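Local coordinates for voltage-sensor containing phosphatase (Ciona intestinalis, PDB 3V0D), which probably dephosphorylates phosphoinositide lipids under the control of a voltage sensor, through a PTEN-like phosphatase domain joined to a C2 domain, at residues Phe147-Lys151 / Glu186-Lys190; Asp26-Thr31 / Tyr156-Arg161; His95-Leu100 / Thr175-Tyr181. The protein carries 1 engineered substitution. All blocks are in the same frame, centred on the assembly; numbering follows the deposited sequence.

Contact 1: residues Phe147-Lys151 / Glu186-Lys190; sequences FDTAK and EKIKK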
loop_
_atom_site.group_PDB
_atom_site.type_symbol
_atom_site.label_atom_id
_atom_site.label_comp_id
_atom_site.label_asym_id
_atom_site.label_seq_id
_atom_site.Cartn_x
_atom_site.Cartn_y
_atom_site.Cartn_z
ATOM N N PHE A 147 -13.861 -8.370 -11.755
ATOM C CA PHE A 147 -13.749 -7.002 -12.246
ATOM C C PHE A 147 -12.621 -6.959 -13.240
ATOM O O PHE A 147 -11.706 -7.777 -13.176
ATOM C CB PHE A 147 -13.445 -6.023 -11.106
ATOM C CG PHE A 147 -14.468 -6.092 -10.024
ATOM C CD1 PHE A 147 -14.269 -6.897 -8.923
ATOM C CD2 PHE A 147 -15.691 -5.439 -10.153
ATOM C CE1 PHE A 147 -15.235 -7.002 -7.952
ATOM C CE2 PHE A 147 -16.655 -5.555 -9.178
ATOM C CZ PHE A 147 -16.432 -6.341 -8.093
ATOM N N ASP A 148 -12.690 -5.964 -14.113
ATOM C CA ASP A 148 -11.714 -5.708 -15.166
ATOM C C ASP A 148 -10.783 -4.538 -14.833
ATOM O O ASP A 148 -9.743 -4.376 -15.475
ATOM C CB ASP A 148 -12.441 -5.308 -16.488
ATOM C CG ASP A 148 -13.307 -6.405 -17.088
ATOM O OD1 ASP A 148 -14.336 -6.058 -17.724
ATOM O OD2 ASP A 148 -12.945 -7.597 -16.993
ATOM N N THR A 149 -11.202 -3.688 -13.887
ATOM C CA THR A 149 -10.440 -2.478 -13.535
ATOM C C THR A 149 -10.152 -2.460 -12.044
ATOM O O THR A 149 -10.973 -2.892 -11.215
ATOM C CB THR A 149 -11.172 -1.177 -13.925
ATOM O OG1 THR A 149 -12.323 -0.963 -13.084
ATOM C CG2 THR A 149 -11.567 -1.190 -15.402
ATOM N N ALA A 150 -8.970 -1.949 -11.696
ATOM C CA ALA A 150 -8.606 -1.768 -10.293
ATOM C C ALA A 150 -9.626 -0.913 -9.571
ATOM O O ALA A 150 -9.991 -1.219 -8.437
ATOM C CB ALA A 150 -7.214 -1.169 -10.179
ATOM N N LYS A 151 -10.110 0.158 -10.217
ATOM C CA LYS A 151 -11.066 1.029 -9.560
ATOM C C LYS A 151 -12.303 0.261 -9.092
ATOM O O LYS A 151 -12.750 0.433 -7.958
ATOM C CB LYS A 151 -11.460 2.164 -10.494
ATOM C CG LYS A 151 -12.366 3.208 -9.872
ATOM C CD LYS A 151 -12.844 4.211 -10.918
ATOM C CE LYS A 151 -13.746 5.282 -10.304
ATOM N NZ LYS A 151 -15.094 4.785 -9.862
ATOM N N GLU A 186 -3.206 -4.619 -12.282
ATOM C CA GLU A 186 -4.054 -4.560 -13.469
ATOM C C GLU A 186 -3.209 -4.442 -14.738
ATOM O O GLU A 186 -3.462 -5.134 -15.735
ATOM C CB GLU A 186 -5.020 -3.389 -13.348
ATOM C CG GLU A 186 -5.938 -3.229 -14.573
ATOM C CD GLU A 186 -6.778 -1.957 -14.585
ATOM O OE1 GLU A 186 -6.949 -1.310 -13.550
ATOM O OE2 GLU A 186 -7.314 -1.616 -15.667
ATOM N N LYS A 187 -2.206 -3.562 -14.705
ATOM C CA LYS A 187 -1.336 -3.359 -15.860
ATOM C C LYS A 187 -0.526 -4.613 -16.177
ATOM O O LYS A 187 -0.307 -4.944 -17.360
ATOM C CB LYS A 187 -0.403 -2.168 -15.626
ATOM C CG LYS A 187 0.463 -1.797 -16.826
ATOM C CD LYS A 187 1.134 -0.437 -16.683
ATOM C CE LYS A 187 0.119 0.702 -16.708
ATOM N NZ LYS A 187 -0.743 0.674 -17.935
ATOM N N ILE A 188 -0.047 -5.304 -15.148
ATOM C CA ILE A 188 0.690 -6.544 -15.336
ATOM C C ILE A 188 -0.188 -7.606 -16.021
ATOM O O ILE A 188 0.241 -8.272 -16.972
ATOM C CB ILE A 188 1.247 -7.018 -13.991
ATOM C CG1 ILE A 188 2.438 -6.139 -13.639
ATOM C CG2 ILE A 188 1.634 -8.506 -14.027
ATOM C CD1 ILE A 188 2.916 -6.248 -12.212
ATOM N N LYS A 189 -1.426 -7.754 -15.554
ATOM C CA LYS A 189 -2.348 -8.698 -16.184
ATOM C C LYS A 189 -2.648 -8.318 -17.616
ATOM O O LYS A 189 -2.662 -9.178 -18.498
ATOM C CB LYS A 189 -3.595 -8.834 -15.290
ATOM C CG LYS A 189 -4.601 -9.902 -15.676
ATOM C CD LYS A 189 -5.711 -10.028 -14.636
ATOM C CE LYS A 189 -6.769 -11.031 -15.056
ATOM N NZ LYS A 189 -6.251 -12.396 -15.227
ATOM N N LYS A 190 -2.903 -7.037 -17.863
ATOM C CA LYS A 190 -3.361 -6.624 -19.179
ATOM C C LYS A 190 -2.243 -6.519 -20.199
ATOM O O LYS A 190 -2.467 -6.847 -21.372
ATOM C CB LYS A 190 -4.124 -5.306 -19.087
ATOM C CG LYS A 190 -5.496 -5.443 -18.451
ATOM C CD LYS A 190 -6.277 -4.139 -18.489
ATOM C CE LYS A 190 -7.679 -4.334 -17.908
ATOM N NZ LYS A 190 -8.456 -3.066 -17.856
HETATM O O HOH W 1 -8.635 1.245 -12.567
#
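Glu-186 and Lys-190, one turn apart on helix 176-191, meet the main chain where helix 150-161 begins, and most of the contact is polar. Two direct hydrogen bonds span it. Ala-150 N donates to Glu-186 OE1 at 2.8 Å, with an N-H...O angle of 171°, so the bond is nearly straight even though the amide approaches from above the carboxylate plane, 58° out of it. Lys-190 NZ donates to Asp-148 O at 3.0 Å, tilted from the plane of that carbonyl. The carboxylate reaches the amide because the Glu-186 chain is extended, its CG lying opposite the backbone N (chi1 179°).

An ion pair within the helix braces both groups. Lys-190 NZ lies 2.9 Å from Glu-186 OE2, on the anti side of the carboxylate, so the two oxygens are engaged separately: OE1 by the amide, OE2 by the ammonium. Asp-148 OD2 remains 6.4 Å from Lys-190 NZ, too far for direct contact.

A water adds an indirect link, accepting from Lys-151 N at 3.0 Å and donating to Glu-186 OE1 at 3.2 Å. Through it the same oxygen serves two successive backbone amides.

A close van der Waals approach accompanies the Ala-150 N bond, Ala-150 CB sitting 3.4 Å from Glu-186 OE1. The Glu-186 side chain also touches Leu-142 of helix 131-143.

Thr-149 holds the N-cap position, its side chain capping an amide further into the helix and its OG1 also bonded to Glu-152. The first-turn amides are thus shared between a local cap and a carboxylate from another helix, whose negative charge would be expected to suit the positive end of the helix dipole: an N-terminal helix-capping arrangement at the surface of the phosphatase domain.

Contact 2: residues Asp26-Thr31 / Tyr156-Arg161; sequences DLTYVT and YFGSRR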
loop_
_atom_site.group_PDB
_atom_site.type_symbol
_atom_site.label_atom_id
_atom_site.label_comp_id
_atom_site.label_asym_id
_atom_site.label_seq_id
_atom_site.Cartn_x
_atom_site.Cartn_y
_atom_site.Cartn_z
ATOM N N ASP A 26 -14.845 -9.919 13.763
ATOM C CA ASP A 26 -14.590 -8.919 12.737
ATOM C C ASP A 26 -14.106 -9.675 11.486
ATOM O O ASP A 26 -12.922 -9.985 11.342
ATOM C CB ASP A 26 -13.541 -7.918 13.242
ATOM C CG ASP A 26 -13.314 -6.743 12.296
ATOM O OD1 ASP A 26 -13.843 -6.745 11.167
ATOM O OD2 ASP A 26 -12.641 -5.771 12.728
ATOM N N LEU A 27 -15.039 -9.999 10.600
ATOM C CA LEU A 27 -14.805 -10.929 9.508
ATOM C C LEU A 27 -15.908 -10.673 8.503
ATOM O O LEU A 27 -17.084 -10.556 8.879
ATOM C CB LEU A 27 -14.850 -12.358 10.061
ATOM C CG LEU A 27 -14.606 -13.529 9.103
ATOM C CD1 LEU A 27 -14.053 -14.727 9.859
ATOM C CD2 LEU A 27 -15.889 -13.928 8.314
ATOM N N THR A 28 -15.519 -10.585 7.233
ATOM C CA THR A 28 -16.433 -10.239 6.161
ATOM C C THR A 28 -16.259 -11.215 5.012
ATOM O O THR A 28 -15.130 -11.399 4.531
ATOM C CB THR A 28 -16.119 -8.816 5.626
ATOM O OG1 THR A 28 -16.168 -7.860 6.698
ATOM C CG2 THR A 28 -17.053 -8.410 4.477
ATOM N N TYR A 29 -17.353 -11.795 4.520
ATOM C CA TYR A 29 -17.341 -12.497 3.241
ATOM C C TYR A 29 -17.420 -11.467 2.126
ATOM O O TYR A 29 -18.484 -10.945 1.805
ATOM C CB TYR A 29 -18.489 -13.503 3.132
ATOM C CG TYR A 29 -18.244 -14.771 3.895
ATOM C CD1 TYR A 29 -18.555 -14.871 5.250
ATOM C CD2 TYR A 29 -17.670 -15.868 3.268
ATOM C CE1 TYR A 29 -18.335 -16.044 5.951
ATOM C CE2 TYR A 29 -17.442 -17.062 3.953
ATOM C CZ TYR A 29 -17.774 -17.140 5.305
ATOM O OH TYR A 29 -17.563 -18.299 6.013
ATOM N N VAL A 30 -16.266 -11.100 1.587
ATOM C CA VAL A 30 -16.215 -10.194 0.441
ATOM C C VAL A 30 -16.921 -10.831 -0.761
ATOM O O VAL A 30 -17.697 -10.164 -1.444
ATOM C CB VAL A 30 -14.760 -9.785 0.138
ATOM C CG1 VAL A 30 -14.691 -8.930 -1.134
ATOM C CG2 VAL A 30 -14.160 -9.022 1.347
ATOM N N THR A 31 -16.649 -12.124 -0.957
ATOM C CA THR A 31 -17.459 -13.010 -1.792
ATOM C C THR A 31 -17.715 -14.264 -0.962
ATOM O O THR A 31 -17.237 -14.367 0.167
ATOM C CB THR A 31 -16.772 -13.407 -3.087
ATOM O OG1 THR A 31 -15.737 -14.341 -2.787
ATOM C CG2 THR A 31 -16.199 -12.197 -3.851
ATOM N N TYR A 156 -15.438 -2.195 -4.842
ATOM C CA TYR A 156 -16.192 -3.344 -4.353
ATOM C C TYR A 156 -15.683 -3.768 -2.969
ATOM O O TYR A 156 -16.471 -3.972 -2.025
ATOM C CB TYR A 156 -16.150 -4.504 -5.349
ATOM C CG TYR A 156 -16.905 -5.692 -4.838
ATOM C CD1 TYR A 156 -18.305 -5.707 -4.870
ATOM C CD2 TYR A 156 -16.250 -6.816 -4.344
ATOM C CE1 TYR A 156 -19.025 -6.782 -4.382
ATOM C CE2 TYR A 156 -16.964 -7.904 -3.868
ATOM C CZ TYR A 156 -18.344 -7.881 -3.876
ATOM O OH TYR A 156 -19.073 -8.953 -3.410
ATOM N N PHE A 157 -14.365 -3.887 -2.823
ATOM C CA PHE A 157 -13.811 -4.198 -1.510
ATOM C C PHE A 157 -14.274 -3.168 -0.485
ATOM O O PHE A 157 -14.725 -3.525 0.607
ATOM C CB PHE A 157 -12.267 -4.230 -1.564
ATOM C CG PHE A 157 -11.666 -4.394 -0.206
ATOM C CD1 PHE A 157 -11.640 -5.637 0.427
ATOM C CD2 PHE A 157 -11.164 -3.291 0.482
ATOM C CE1 PHE A 157 -11.118 -5.770 1.719
ATOM C CE2 PHE A 157 -10.636 -3.427 1.780
ATOM C CZ PHE A 157 -10.619 -4.668 2.388
ATOM N N GLY A 158 -14.162 -1.894 -0.853
ATOM C CA GLY A 158 -14.577 -0.843 0.074
ATOM C C GLY A 158 -16.058 -0.964 0.435
ATOM O O GLY A 158 -16.408 -0.806 1.595
ATOM N N SER A 159 -16.906 -1.284 -0.541
ATOM C CA SER A 159 -18.343 -1.409 -0.307
ATOM C C SER A 159 -18.682 -2.558 0.619
ATOM O O SER A 159 -19.697 -2.529 1.312
ATOM C CB SER A 159 -19.105 -1.562 -1.631
ATOM O OG SER A 159 -19.061 -2.874 -2.186
ATOM N N ARG A 160 -17.844 -3.596 0.614
ATOM C CA ARG A 160 -18.113 -4.785 1.444
ATOM C C ARG A 160 -17.499 -4.692 2.829
ATOM O O ARG A 160 -18.054 -5.239 3.772
ATOM C CB ARG A 160 -17.690 -6.068 0.719
ATOM C CG ARG A 160 -18.483 -6.321 -0.559
ATOM C CD ARG A 160 -19.891 -5.748 -0.427
ATOM N NE ARG A 160 -20.841 -6.383 -1.316
ATOM C CZ ARG A 160 -21.517 -5.765 -2.273
ATOM N NH1 ARG A 160 -21.357 -4.458 -2.506
ATOM N NH2 ARG A 160 -22.379 -6.479 -2.983
ATOM N N ARG A 161 -16.345 -4.035 2.943
ATOM C CA ARG A 161 -15.536 -4.065 4.150
ATOM C C ARG A 161 -15.587 -2.774 4.968
ATOM O O ARG A 161 -15.202 -2.777 6.138
ATOM C CB ARG A 161 -14.087 -4.455 3.766
ATOM C CG ARG A 161 -13.132 -4.662 4.913
ATOM C CD ARG A 161 -13.496 -5.904 5.745
ATOM N NE ARG A 161 -12.531 -6.019 6.828
ATOM C CZ ARG A 161 -12.792 -6.478 8.046
ATOM N NH1 ARG A 161 -13.970 -7.025 8.337
ATOM N NH2 ARG A 161 -11.837 -6.446 8.959
#
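The guanidinium of Arg-161 meets Thr-28 and Asp-26 along its edge: Thr-28 OG1 lies in its plane, and Asp-26 OD1 slightly off it. The ring of Tyr-156 has Val-30 O at its edge, near the plane, whereas one face carries CG of Arg-160 toward the rim, 3.7 Å above the plane, though not firmly, since Arg-160 adopts two conformers. Arg-161 CB lies over one face of Phe-157, toward the rim.

Arg-161 grips a single carboxylate oxygen end-on, NH1 to Asp-26 OD1 at 2.8 Å and NH2 to the same oxygen at 3.0 Å, both from one face of the carboxylate. The carboxylate and guanidinium planes are 40° apart. NH1 also donates to Thr-28 OG1 at 2.9 Å, N-H...O 157°. A bend in the arginine chain at chi2 (68°) turns the group toward the strand.

Arg-161 NE and NH2 bond to Gly-129 O and Gly-128 O, within the HSKGGKGR sequence that matches the family's phosphate-binding P-loop, where the nucleophilic cysteine has been engineered to serine. The arginine therefore ties strand 27-29 to the main chain of that loop, and Asp-26 and Thr-28 probably help to orient the arginine that holds it.

Further along, Tyr-156 OH donates to Val-30 O at 2.7 Å, nearly along the C=O axis. Val-30 packs CG1 on Tyr-156 CE2 (3.7 Å) and CG2 on Phe-157 CD1 (4.3 Å), while Thr-28 CG2 approaches Arg-160 O to 3.4 Å.

Contact 3: residues His95-Leu100 / Thr175-Tyr181; sequences HNVPTL and TASQIRY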
loop_
_atom_site.group_PDB
_atom_site.type_symbol
_atom_site.label_atom_id
_atom_site.label_comp_id
_atom_site.label_asym_id
_atom_site.label_seq_id
_atom_site.Cartn_x
_atom_site.Cartn_y
_atom_site.Cartn_z
ATOM N N HIS A 95 0.201 0.473 6.327
ATOM C CA HIS A 95 0.160 1.715 5.529
ATOM C C HIS A 95 1.159 1.711 4.387
ATOM O O HIS A 95 1.453 2.770 3.834
ATOM C CB HIS A 95 0.301 2.995 6.377
ATOM C CG HIS A 95 -0.467 2.933 7.631
ATOM N ND1 HIS A 95 -1.837 2.799 7.678
ATOM C CD2 HIS A 95 -0.040 2.960 8.903
ATOM C CE1 HIS A 95 -2.220 2.747 8.945
ATOM N NE2 HIS A 95 -1.148 2.863 9.710
ATOM N N ASN A 96 1.620 0.520 4.000
ATOM C CA ASN A 96 2.557 0.372 2.910
ATOM C C ASN A 96 2.090 -0.750 1.970
ATOM O O ASN A 96 0.941 -1.195 2.047
ATOM C CB ASN A 96 3.981 0.173 3.467
ATOM C CG ASN A 96 4.519 1.469 4.056
ATOM O OD1 ASN A 96 5.021 2.327 3.325
ATOM N ND2 ASN A 96 4.405 1.641 5.361
ATOM N N VAL A 97 2.954 -1.164 1.046
ATOM C CA VAL A 97 2.586 -2.068 -0.040
ATOM C C VAL A 97 3.514 -3.258 -0.069
ATOM O O VAL A 97 4.664 -3.180 0.368
ATOM C CB VAL A 97 2.602 -1.353 -1.433
ATOM C CG1 VAL A 97 1.465 -0.338 -1.526
ATOM C CG2 VAL A 97 3.955 -0.734 -1.732
ATOM N N PRO A 98 3.045 -4.375 -0.649
ATOM C CA PRO A 98 3.955 -5.484 -0.950
ATOM C C PRO A 98 4.860 -5.090 -2.126
ATOM O O PRO A 98 4.494 -4.260 -2.960
ATOM C CB PRO A 98 2.988 -6.583 -1.408
ATOM C CG PRO A 98 1.875 -5.836 -2.080
ATOM C CD PRO A 98 1.690 -4.594 -1.207
ATOM N N THR A 99 6.000 -5.760 -2.228
ATOM C CA THR A 99 6.740 -5.672 -3.478
ATOM C C THR A 99 5.897 -6.310 -4.592
ATOM O O THR A 99 5.053 -7.181 -4.325
ATOM C CB THR A 99 8.107 -6.353 -3.400
ATOM O OG1 THR A 99 7.906 -7.759 -3.191
ATOM C CG2 THR A 99 8.989 -5.733 -2.331
ATOM N N LEU A 100 6.151 -5.922 -5.841
ATOM C CA LEU A 100 5.438 -6.579 -6.940
ATOM C C LEU A 100 5.790 -8.043 -7.016
ATOM O O LEU A 100 4.903 -8.865 -7.273
ATOM C CB LEU A 100 5.615 -5.864 -8.284
ATOM C CG LEU A 100 4.934 -4.496 -8.405
ATOM C CD1 LEU A 100 5.185 -3.941 -9.801
ATOM C CD2 LEU A 100 3.437 -4.556 -8.120
ATOM N N THR A 175 -4.306 3.595 1.263
ATOM C CA THR A 175 -3.353 4.652 0.906
ATOM C C THR A 175 -3.303 4.840 -0.591
ATOM O O THR A 175 -3.743 3.991 -1.376
ATOM C CB THR A 175 -1.937 4.405 1.451
ATOM O OG1 THR A 175 -1.365 3.338 0.678
ATOM C CG2 THR A 175 -1.932 4.076 2.928
ATOM N N ALA A 176 -2.732 5.966 -1.014
ATOM C CA ALA A 176 -2.512 6.196 -2.433
ATOM C C ALA A 176 -1.598 5.156 -3.070
ATOM O O ALA A 176 -1.841 4.718 -4.206
ATOM C CB ALA A 176 -1.975 7.582 -2.689
ATOM N N SER A 177 -0.530 4.743 -2.379
ATOM C CA SER A 177 0.331 3.730 -2.968
ATOM C C SER A 177 -0.366 2.379 -3.049
ATOM O O SER A 177 -0.128 1.624 -3.998
ATOM C CB SER A 177 1.642 3.563 -2.194
ATOM O OG SER A 177 2.416 4.749 -2.218
ATOM N N GLN A 178 -1.208 2.051 -2.082
ATOM C CA GLN A 178 -1.995 0.823 -2.156
ATOM C C GLN A 178 -2.886 0.826 -3.401
ATOM O O GLN A 178 -2.933 -0.157 -4.163
ATOM C CB GLN A 178 -2.781 0.617 -0.864
ATOM C CG GLN A 178 -1.868 0.222 0.287
ATOM C CD GLN A 178 -2.513 0.276 1.652
ATOM O OE1 GLN A 178 -3.611 0.809 1.832
ATOM N NE2 GLN A 178 -1.811 -0.282 2.639
ATOM N N ILE A 179 -3.562 1.945 -3.664
ATOM C CA ILE A 179 -4.333 2.080 -4.898
ATOM C C ILE A 179 -3.441 1.909 -6.122
ATOM O O ILE A 179 -3.796 1.181 -7.081
ATOM C CB ILE A 179 -5.065 3.445 -4.912
ATOM C CG1 ILE A 179 -6.158 3.454 -3.853
ATOM C CG2 ILE A 179 -5.638 3.773 -6.294
ATOM C CD1 ILE A 179 -6.744 4.853 -3.590
ATOM N N ARG A 180 -2.284 2.571 -6.125
ATOM C CA ARG A 180 -1.365 2.485 -7.242
ATOM C C ARG A 180 -0.935 1.036 -7.494
ATOM O O ARG A 180 -0.806 0.625 -8.647
ATOM C CB ARG A 180 -0.170 3.390 -6.976
ATOM C CG ARG A 180 0.899 3.329 -8.035
ATOM C CD ARG A 180 1.853 4.532 -7.967
ATOM N NE ARG A 180 2.183 4.993 -6.619
ATOM C CZ ARG A 180 1.639 6.032 -5.979
ATOM N NH1 ARG A 180 2.061 6.285 -4.762
ATOM N NH2 ARG A 180 0.712 6.828 -6.514
ATOM N N TYR A 181 -0.677 0.275 -6.436
ATOM C CA TYR A 181 -0.175 -1.083 -6.593
ATOM C C TYR A 181 -1.238 -2.031 -7.134
ATOM O O TYR A 181 -0.912 -2.936 -7.909
ATOM C CB TYR A 181 0.497 -1.569 -5.291
ATOM C CG TYR A 181 1.968 -1.192 -5.292
ATOM C CD1 TYR A 181 2.382 0.145 -5.400
ATOM C CD2 TYR A 181 2.953 -2.180 -5.291
ATOM C CE1 TYR A 181 3.690 0.488 -5.498
ATOM C CE2 TYR A 181 4.309 -1.836 -5.422
ATOM C CZ TYR A 181 4.660 -0.502 -5.540
ATOM O OH TYR A 181 5.975 -0.130 -5.717
HETATM O O HOH W 2 1.320 3.372 1.143
HETATM O O HOH W 3 -2.536 -0.264 5.541
#
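Gln-178 NE2 is held by two acceptors, Asn-96 O and a water that also accepts from His-95 N. The bond to Asn-96 O is 3.0 Å long with an N-H...O angle of 170°, and that oxygen lies in the amide plane of Gln-178. At the other end of the amide, Thr-175 N donates to Gln-178 OE1 at 2.9 Å, arriving from above the carbonyl plane. Bonds at both ends thus fix the rotation of the amide.

Gln-178 N returns a bond to Thr-175 OG1 at 3.0 Å, and this reciprocal pair is a capping box that starts helix 176-191. A second water extends it to the loop: Thr-175 OG1 donates to it at 2.7 Å, and it donates to His-95 O at 2.8 Å.

The loop 95-100 follows Asp-94 in a DHNVP sequence related to the DHNPP of PTEN, where it forms the WPD loop; by that likeness the contact probably anchors the C-terminal side of the catalytic-acid loop. Both segments face the C2 domain: Asn-96 OD1 bonds to Trp-293, and Asp-269 accepts from both Tyr-181 OH and Leu-100 N.

Apolar packing centres on Tyr-181. Val-97 CG2 stands 3.7 Å from the ring centroid, only 6° off its normal, a CH-pi contact over the middle of one face. With chi1 at -69°, Val-97 CG1 is anti to the carbonyl carbon and reaches Ser-177 and Gln-178 CG, which leaves CG2, between N and C, over the ring. Leu-100 CD2 touches Tyr-181 CD2 at 3.7 Å, its side chain slanting across the ring. Pro-98 O, 3.5 Å from Tyr-181 CE2, is buried here without a hydrogen-bonding partner in the model.

From the N terminus, residues 26-31 wait until 156-161 for contact 2 to close, the longest of the three loops. Residues 95-100 open contact 3 inside that span, but it closes later, at 175-181. Residues 147-151 then open contact 1, which closes last, at 186-190. Every pair of loops therefore crosses and none nests. Contacts 1 and 2 share helix 150-161, held at its start and its end, and touch through Phe-147 and Tyr-156. Contacts 1 and 3 share helix 176-191 and touch through Ile-188 and Leu-100. Together they join strand 27-29, the last two phosphatase helices and the C2-facing loop.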